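Local coordinates for protein paraflagellar rod component (Trypanosoma brucei, PDB 2Q0X) that is of unknown function but adopts the alpha/beta-hydrolase fold and is named as a component of the paraflagellar rod, at residues C40-G45 with A69-E74; L52-F57 with L276-S281. One frame throughout, in Å; residues are numbered along the deposited sequence.

Contact 1 pairs two parallel strands, 40-44 and 69-73, inside the central sheet of the alpha/beta-hydrolase fold. Contact 2 lies nearer the surface, where the loop before helix 57-64 meets the start of the C-terminal helix 280-299. Their centres are 14 Å apart. Segments 40-45, 52-57 and 69-74 all belong to one beta-alpha-beta unit, and the two contacts touch directly. Gln72 OE1 of contact 1 probably accepts a hydrogen bond from Leu52 N of contact 2 at 2.6 Å. Phe57 of contact 2 also packs against aromatic side chains of contact 1. A glycerol, probably from the crystallisation liquor, sits in contact 2.

Contact 1 (C40-G45 with A69-E74); sequences CVLWVG and AFVQVE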
ATOM      1  N   CYS A  40     -15.584  -0.256  17.025  1.00 24.47           N
ATOM      2  CA  CYS A  40     -14.462   0.401  16.374  1.00 24.54           C
ATOM      3  C   CYS A  40     -14.848   1.484  15.385  1.00 24.44           C
ATOM      4  O   CYS A  40     -15.888   1.416  14.731  1.00 24.26           O
ATOM      5  CB  CYS A  40     -13.558  -0.636  15.672  1.00 24.72           C
ATOM      6  SG  CYS A  40     -14.305  -1.560  14.292  1.00 26.03           S
ATOM      7  N   VAL A  41     -13.978   2.489  15.283  1.00 24.19           N
ATOM      8  CA  VAL A  41     -13.932   3.338  14.111  1.00 23.78           C
ATOM      9  C   VAL A  41     -13.037   2.670  13.050  1.00 23.64           C
ATOM     10  O   VAL A  41     -11.908   2.285  13.340  1.00 23.83           O
ATOM     11  CB  VAL A  41     -13.400   4.729  14.454  1.00 23.89           C
ATOM     12  CG1 VAL A  41     -13.231   5.565  13.181  1.00 23.52           C
ATOM     13  CG2 VAL A  41     -14.351   5.401  15.455  1.00 23.51           C
ATOM     14  N   LEU A  42     -13.580   2.493  11.843  1.00 23.37           N
ATOM     15  CA  LEU A  42     -12.872   1.911  10.731  1.00 22.94           C
ATOM     16  C   LEU A  42     -12.652   2.978   9.670  1.00 23.16           C
ATOM     17  O   LEU A  42     -13.617   3.546   9.121  1.00 23.31           O
ATOM     18  CB  LEU A  42     -13.667   0.754  10.142  1.00 23.15           C
ATOM     19  CG  LEU A  42     -13.139   0.094   8.860  1.00 22.83           C
ATOM     20  CD1 LEU A  42     -11.700  -0.369   9.042  1.00 21.29           C
ATOM     21  CD2 LEU A  42     -14.079  -1.078   8.421  1.00 22.01           C
ATOM     22  N   TRP A  43     -11.379   3.188   9.341  1.00 23.27           N
ATOM     23  CA  TRP A  43     -10.968   4.189   8.374  1.00 23.29           C
ATOM     24  C   TRP A  43     -10.564   3.566   7.026  1.00 23.39           C
ATOM     25  O   TRP A  43      -9.796   2.623   6.973  1.00 23.78           O
ATOM     26  CB  TRP A  43      -9.804   5.019   8.920  1.00 22.96           C
ATOM     27  CG  TRP A  43      -9.264   5.962   7.892  1.00 22.79           C
ATOM     28  CD1 TRP A  43      -9.791   7.169   7.532  1.00 22.55           C
ATOM     29  CD2 TRP A  43      -8.119   5.765   7.059  1.00 23.00           C
ATOM     30  NE1 TRP A  43      -9.045   7.733   6.542  1.00 22.31           N
ATOM     31  CE2 TRP A  43      -8.015   6.886   6.224  1.00 22.64           C
ATOM     32  CE3 TRP A  43      -7.177   4.746   6.933  1.00 22.87           C
ATOM     33  CZ2 TRP A  43      -7.000   7.026   5.291  1.00 22.75           C
ATOM     34  CZ3 TRP A  43      -6.177   4.884   5.998  1.00 23.33           C
ATOM     35  CH2 TRP A  43      -6.099   6.014   5.189  1.00 22.97           C
ATOM     36  N   VAL A  44     -11.084   4.143   5.953  1.00 23.52           N
ATOM     37  CA  VAL A  44     -10.652   3.852   4.600  1.00 23.67           C
ATOM     38  C   VAL A  44     -10.454   5.202   3.892  1.00 23.31           C
ATOM     39  O   VAL A  44     -11.181   6.159   4.119  1.00 23.40           O
ATOM     40  CB  VAL A  44     -11.679   2.870   3.853  1.00 24.28           C
ATOM     41  CG1 VAL A  44     -12.968   3.507   3.563  1.00 23.11           C
ATOM     42  CG2 VAL A  44     -11.062   2.319   2.599  1.00 24.85           C
ATOM     43  N   GLY A  45      -9.449   5.276   3.051  1.00 23.00           N
ATOM     44  CA  GLY A  45      -9.064   6.536   2.438  1.00 22.93           C
ATOM     45  C   GLY A  45      -8.961   6.469   0.941  1.00 22.91           C
ATOM     46  O   GLY A  45      -9.439   5.518   0.284  1.00 22.47           O
ATOM     47  N   ALA A  69     -12.177   1.281  19.501  1.00 24.38           N
ATOM     48  CA  ALA A  69     -10.953   0.872  18.846  1.00 23.86           C
ATOM     49  C   ALA A  69     -10.804   1.718  17.579  1.00 23.58           C
ATOM     50  O   ALA A  69     -11.755   2.354  17.151  1.00 23.68           O
ATOM     51  CB  ALA A  69     -10.973  -0.619  18.513  1.00 23.43           C
ATOM     52  N   PHE A  70      -9.597   1.760  17.027  1.00 23.35           N
ATOM     53  CA  PHE A  70      -9.309   2.479  15.793  1.00 23.46           C
ATOM     54  C   PHE A  70      -8.660   1.487  14.829  1.00 23.61           C
ATOM     55  O   PHE A  70      -7.621   0.918  15.136  1.00 23.00           O
ATOM     56  CB  PHE A  70      -8.396   3.698  16.040  1.00 23.42           C
ATOM     57  CG  PHE A  70      -8.319   4.646  14.859  1.00 23.87           C
ATOM     58  CD1 PHE A  70      -7.145   4.777  14.118  1.00 23.70           C
ATOM     59  CD2 PHE A  70      -9.431   5.378  14.468  1.00 23.44           C
ATOM     60  CE1 PHE A  70      -7.066   5.626  13.026  1.00 23.15           C
ATOM     61  CE2 PHE A  70      -9.363   6.220  13.367  1.00 23.73           C
ATOM     62  CZ  PHE A  70      -8.165   6.334  12.635  1.00 23.37           C
ATOM     63  N   VAL A  71      -9.329   1.245  13.698  1.00 23.84           N
ATOM     64  CA  VAL A  71      -8.881   0.278  12.712  1.00 24.03           C
ATOM     65  C   VAL A  71      -8.692   0.980  11.378  1.00 24.16           C
ATOM     66  O   VAL A  71      -9.518   1.806  11.001  1.00 24.11           O
ATOM     67  CB  VAL A  71      -9.894  -0.868  12.516  1.00 24.24           C
ATOM     68  CG1 VAL A  71      -9.395  -1.859  11.449  1.00 23.69           C
ATOM     69  CG2 VAL A  71     -10.173  -1.601  13.853  1.00 23.84           C
ATOM     70  N   GLN A  72      -7.602   0.613  10.686  1.00 23.98           N
ATOM     71  CA  GLN A  72      -7.201   1.180   9.399  1.00 23.73           C
ATOM     72  C   GLN A  72      -6.938   0.087   8.397  1.00 23.85           C
ATOM     73  O   GLN A  72      -6.285  -0.895   8.713  1.00 23.60           O
ATOM     74  CB  GLN A  72      -5.919   1.972   9.574  1.00 23.31           C
ATOM     75  CG  GLN A  72      -6.078   3.179  10.434  1.00 23.06           C
ATOM     76  CD  GLN A  72      -4.749   3.857  10.709  1.00 22.58           C
ATOM     77  OE1 GLN A  72      -4.226   4.592   9.866  1.00 20.62           O
ATOM     78  NE2 GLN A  72      -4.181   3.588  11.885  1.00 22.46           N
ATOM     79  N   VAL A  73      -7.444   0.267   7.186  1.00 24.60           N
ATOM     80  CA  VAL A  73      -7.231  -0.680   6.094  1.00 25.33           C
ATOM     81  C   VAL A  73      -6.757   0.145   4.921  1.00 26.47           C
ATOM     82  O   VAL A  73      -7.213   1.275   4.721  1.00 26.39           O
ATOM     83  CB  VAL A  73      -8.537  -1.488   5.729  1.00 25.33           C
ATOM     84  CG1 VAL A  73      -9.658  -0.588   5.225  1.00 24.54           C
ATOM     85  CG2 VAL A  73      -8.264  -2.616   4.700  1.00 24.50           C
ATOM     86  N   GLU A  74      -5.843  -0.410   4.136  1.00 27.98           N
ATOM     87  CA  GLU A  74      -5.493   0.218   2.867  1.00 29.11           C
ATOM     88  C   GLU A  74      -6.383  -0.309   1.760  1.00 29.19           C
ATOM     89  O   GLU A  74      -6.452  -1.511   1.538  1.00 30.26           O
ATOM     90  CB  GLU A  74      -4.008   0.026   2.554  1.00 29.44           C
ATOM     91  CG  GLU A  74      -3.141   0.969   3.376  1.00 30.00           C
ATOM     92  CD  GLU A  74      -1.640   0.686   3.253  1.00 30.16           C
ATOM     93  OE1 GLU A  74      -0.849   1.595   3.661  1.00 28.36           O
ATOM     94  OE2 GLU A  74      -1.278  -0.438   2.762  1.00 31.12           O
TER
HETATM   95  O   HOH W   1      -7.408   3.042   2.868  1.00 40.23           O
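Leu42 and Val71 face each other at the middle of a parallel strand pair, strands 40-44 and 69-73 of the alpha/beta-hydrolase sheet. Val71 bonds to the neighbouring strand through both its backbone N and its backbone O. Val71 N donates to Val41 O at 2.8 Å, nearly in line with the carbonyl (C=O...N angle 173°). Val71 O accepts from Trp43 N at 2.9 Å. Val41 N reaches Ala69 O, and a weak bond from Val73 N to Trp43 O ends the ladder.

Side chains alternate between the two sheet faces. On one face, Leu42 CD1 lies 3.7 Å from Val71 CG1, and Val71 CG2 leans on Cys40 CB. Leu97 and Ile98 of helix 87-104 cover Leu42. On the other face, the CG1 of Val41 is anti to its backbone N (chi1 174°) and meets Phe70 CE2 at 3.9 Å. Trp43 CE3 lies beside Gln72 CB and CG, with the indole and amide planes 69° apart. In the outer shell, Trp43 NE1 bonds to Thr115 OG1, while Gln72 OE1 is probably held by Leu52 N. Phe57 meets the Trp43 and Phe70 rings edge-to-face. Leu60, Ala61 and Leu64 of helix 57-64 pack on Phe70, and this helix completes the beta-alpha-beta crossover between the strands. Where the strands part, a water accepts from Gly45 N and donates to Val73 O at 2.6 Å.

Contact 2 (L52-F57 with L276-S281); sequences LSFDYF and LKAAES. With GOL (glycerol), chain C.
Tyr56 and Ala278 make the apolar part of this contact. The methyl CB of Ala278 lies 3.8 Å from Tyr56 CE2 and 4.0 Å from Phe54 CD1, so it touches both rings. Tyr56 CG lies between its backbone N and carbonyl carbon (chi1 85°). Tyr56 CB meets Glu280 CB at 3.8 Å. Tyr56 OH is hydrogen-bonded to His283 ND1 in helix 280-299. Phe54 CB lies over the Phe57 ring, toward the rim.

Glycerol bridges the polar side. Glycerol O1 accepts from Tyr56 N at 2.6 Å and donates to Glu280 OE2 at 2.8 Å. The same O1 lies at the edge of the Tyr56 ring, near its plane. The Glu280 chain runs out extended (chi2 175°). Glu280 OE2 lies 3.8 Å from Tyr56 N, with glycerol O1 linking the two. Glycerol O2 takes a weak bond from Asp55 N. Asp55 itself forms salt bridges to Arg9 and to Lys27 of the second subunit, and that lysine also bonds the glycerol. The nearby carboxylates, Asp55 OD2 and Glu280 OE2, stay 5.2 Å apart. In this alpha/beta-hydrolase fold, the loop after strand 40-44 ends in a type I beta turn, Phe54 to Phe57, that runs into helix 57-64 and here meets the N-cap, Ala279, of the C-terminal helix 280-299.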
ATOM      1  N   LEU A  52      -2.032   5.320   8.593  1.00 23.95           N
ATOM      2  CA  LEU A  52      -1.649   6.534   9.341  1.00 24.39           C
ATOM      3  C   LEU A  52      -1.430   7.745   8.429  1.00 24.75           C
ATOM      4  O   LEU A  52      -0.516   8.543   8.642  1.00 24.36           O
ATOM      5  CB  LEU A  52      -0.403   6.293  10.229  1.00 23.91           C
ATOM      6  CG  LEU A  52      -0.527   5.406  11.471  1.00 23.72           C
ATOM      7  CD1 LEU A  52       0.891   5.205  12.092  1.00 23.87           C
ATOM      8  CD2 LEU A  52      -1.505   5.976  12.484  1.00 22.21           C
ATOM      9  N   SER A  53      -2.295   7.884   7.426  1.00 25.38           N
ATOM     10  CA  SER A  53      -2.211   8.991   6.457  1.00 25.88           C
ATOM     11  C   SER A  53      -2.187  10.348   7.152  1.00 25.65           C
ATOM     12  O   SER A  53      -1.500  11.269   6.711  1.00 25.36           O
ATOM     13  CB  SER A  53      -3.409   8.962   5.500  1.00 26.28           C
ATOM     14  OG  SER A  53      -3.206   9.868   4.420  1.00 27.84           O
ATOM     15  N   PHE A  54      -2.975  10.466   8.216  1.00 25.58           N
ATOM     16  CA  PHE A  54      -2.989  11.662   9.036  1.00 25.59           C
ATOM     17  C   PHE A  54      -2.265  11.391  10.332  1.00 25.26           C
ATOM     18  O   PHE A  54      -2.597  10.445  11.040  1.00 25.10           O
ATOM     19  CB  PHE A  54      -4.423  12.113   9.310  1.00 26.01           C
ATOM     20  CG  PHE A  54      -5.128  12.561   8.082  1.00 26.41           C
ATOM     21  CD1 PHE A  54      -5.197  13.905   7.756  1.00 27.33           C
ATOM     22  CD2 PHE A  54      -5.671  11.626   7.208  1.00 27.22           C
ATOM     23  CE1 PHE A  54      -5.822  14.319   6.593  1.00 27.52           C
ATOM     24  CE2 PHE A  54      -6.307  12.023   6.049  1.00 27.24           C
ATOM     25  CZ  PHE A  54      -6.378  13.380   5.741  1.00 27.78           C
ATOM     26  N   ASP A  55      -1.274  12.227  10.621  1.00 24.77           N
ATOM     27  CA  ASP A  55      -0.528  12.157  11.859  1.00 24.67           C
ATOM     28  C   ASP A  55      -1.494  12.180  13.043  1.00 24.49           C
ATOM     29  O   ASP A  55      -1.315  11.403  13.981  1.00 24.79           O
ATOM     30  CB  ASP A  55       0.517  13.310  11.956  1.00 24.74           C
ATOM     31  CG  ASP A  55       1.734  13.101  11.039  1.00 24.95           C
ATOM     32  OD1 ASP A  55       1.817  12.058  10.359  1.00 25.36           O
ATOM     33  OD2 ASP A  55       2.617  13.988  10.991  1.00 25.59           O
ATOM     34  N   TYR A  56      -2.537  13.012  12.982  1.00 24.00           N
ATOM     35  CA  TYR A  56      -3.501  13.106  14.095  1.00 23.95           C
ATOM     36  C   TYR A  56      -4.263  11.824  14.449  1.00 23.65           C
ATOM     37  O   TYR A  56      -4.801  11.732  15.536  1.00 23.76           O
ATOM     38  CB  TYR A  56      -4.468  14.301  13.938  1.00 24.05           C
ATOM     39  CG  TYR A  56      -5.688  14.051  13.079  1.00 24.46           C
ATOM     40  CD1 TYR A  56      -6.775  13.318  13.570  1.00 24.22           C
ATOM     41  CD2 TYR A  56      -5.775  14.571  11.803  1.00 23.72           C
ATOM     42  CE1 TYR A  56      -7.877  13.093  12.815  1.00 24.52           C
ATOM     43  CE2 TYR A  56      -6.881  14.341  11.036  1.00 24.95           C
ATOM     44  CZ  TYR A  56      -7.939  13.606  11.544  1.00 24.69           C
ATOM     45  OH  TYR A  56      -9.066  13.372  10.775  1.00 24.62           O
ATOM     46  N   PHE A  57      -4.312  10.847  13.547  1.00 23.30           N
ATOM     47  CA  PHE A  57      -4.841   9.516  13.852  1.00 23.02           C
ATOM     48  C   PHE A  57      -4.244   8.861  15.104  1.00 23.26           C
ATOM     49  O   PHE A  57      -4.920   8.070  15.767  1.00 22.76           O
ATOM     50  CB  PHE A  57      -4.584   8.571  12.670  1.00 22.99           C
ATOM     51  CG  PHE A  57      -5.491   8.767  11.500  1.00 22.26           C
ATOM     52  CD1 PHE A  57      -6.408   9.819  11.435  1.00 22.74           C
ATOM     53  CD2 PHE A  57      -5.412   7.890  10.424  1.00 22.72           C
ATOM     54  CE1 PHE A  57      -7.246   9.960  10.327  1.00 22.60           C
ATOM     55  CE2 PHE A  57      -6.243   8.036   9.322  1.00 22.08           C
ATOM     56  CZ  PHE A  57      -7.158   9.063   9.279  1.00 22.39           C
ATOM     57  N   LEU A 276      -3.171  19.395   2.903  1.00 33.18           N
ATOM     58  CA  LEU A 276      -1.755  19.535   3.194  1.00 33.38           C
ATOM     59  C   LEU A 276      -1.527  19.467   4.700  1.00 33.61           C
ATOM     60  O   LEU A 276      -0.521  18.941   5.162  1.00 33.85           O
ATOM     61  CB  LEU A 276      -1.229  20.876   2.657  1.00 33.40           C
ATOM     62  CG  LEU A 276      -1.377  21.117   1.150  1.00 33.34           C
ATOM     63  CD1 LEU A 276      -0.913  22.541   0.783  1.00 33.53           C
ATOM     64  CD2 LEU A 276      -0.605  20.065   0.346  1.00 32.82           C
ATOM     65  N   LYS A 277      -2.448  20.036   5.464  1.00 33.75           N
ATOM     66  CA  LYS A 277      -2.359  19.998   6.917  1.00 33.94           C
ATOM     67  C   LYS A 277      -3.775  20.057   7.472  1.00 33.52           C
ATOM     68  O   LYS A 277      -4.515  20.993   7.192  1.00 33.80           O
ATOM     69  CB  LYS A 277      -1.521  21.169   7.433  1.00 34.04           C
ATOM     70  CG  LYS A 277      -1.167  21.108   8.935  1.00 34.44           C
ATOM     71  CD  LYS A 277      -0.338  22.336   9.346  1.00 34.78           C
ATOM     72  CE  LYS A 277      -0.299  22.552  10.871  1.00 35.23           C
ATOM     73  NZ  LYS A 277       0.648  23.637  11.274  1.00 35.56           N
ATOM     74  N   ALA A 278      -4.152  19.037   8.229  1.00 33.06           N
ATOM     75  CA  ALA A 278      -5.461  18.974   8.845  1.00 32.50           C
ATOM     76  C   ALA A 278      -5.435  19.933  10.031  1.00 32.38           C
ATOM     77  O   ALA A 278      -4.373  20.153  10.650  1.00 32.01           O
ATOM     78  CB  ALA A 278      -5.769  17.568   9.305  1.00 32.19           C
ATOM     79  N   ALA A 279      -6.577  20.534  10.322  1.00 32.04           N
ATOM     80  CA  ALA A 279      -6.734  21.240  11.578  1.00 32.13           C
ATOM     81  C   ALA A 279      -6.888  20.132  12.626  1.00 32.17           C
ATOM     82  O   ALA A 279      -8.000  19.732  12.978  1.00 31.83           O
ATOM     83  CB  ALA A 279      -7.939  22.155  11.534  1.00 32.04           C
ATOM     84  N   GLU A 280      -5.743  19.638  13.098  1.00 32.15           N
ATOM     85  CA  GLU A 280      -5.672  18.386  13.840  1.00 32.46           C
ATOM     86  C   GLU A 280      -6.589  18.374  15.057  1.00 32.16           C
ATOM     87  O   GLU A 280      -7.347  17.428  15.270  1.00 32.22           O
ATOM     88  CB  GLU A 280      -4.225  18.090  14.246  1.00 32.63           C
ATOM     89  CG  GLU A 280      -3.292  17.837  13.050  1.00 33.27           C
ATOM     90  CD  GLU A 280      -1.832  17.673  13.453  1.00 33.45           C
ATOM     91  OE1 GLU A 280      -1.233  18.624  14.038  1.00 35.24           O
ATOM     92  OE2 GLU A 280      -1.276  16.594  13.170  1.00 34.46           O
ATOM     93  N   SER A 281      -6.537  19.445  15.824  1.00 32.00           N
ATOM     94  CA  SER A 281      -7.315  19.580  17.050  1.00 32.03           C
ATOM     95  C   SER A 281      -8.821  19.677  16.773  1.00 31.54           C
ATOM     96  O   SER A 281      -9.632  19.197  17.566  1.00 31.22           O
ATOM     97  CB  SER A 281      -6.870  20.841  17.798  1.00 32.04           C
ATOM     98  OG  SER A 281      -6.522  20.544  19.138  1.00 33.93           O
TER
HETATM   99  C1  GOL C 336      -2.005  15.881  10.318  1.00 49.90           C
HETATM  100  O1  GOL C 336      -2.499  14.921  11.220  1.00 47.92           O
HETATM  101  C2  GOL C 336      -1.794  15.308   8.916  1.00 50.29           C
HETATM  102  O2  GOL C 336      -0.525  14.692   8.682  1.00 49.28           O
HETATM  103  C3  GOL C 336      -1.983  16.430   7.940  1.00 50.82           C
HETATM  104  O3  GOL C 336      -1.430  15.992   6.722  1.00 53.33           O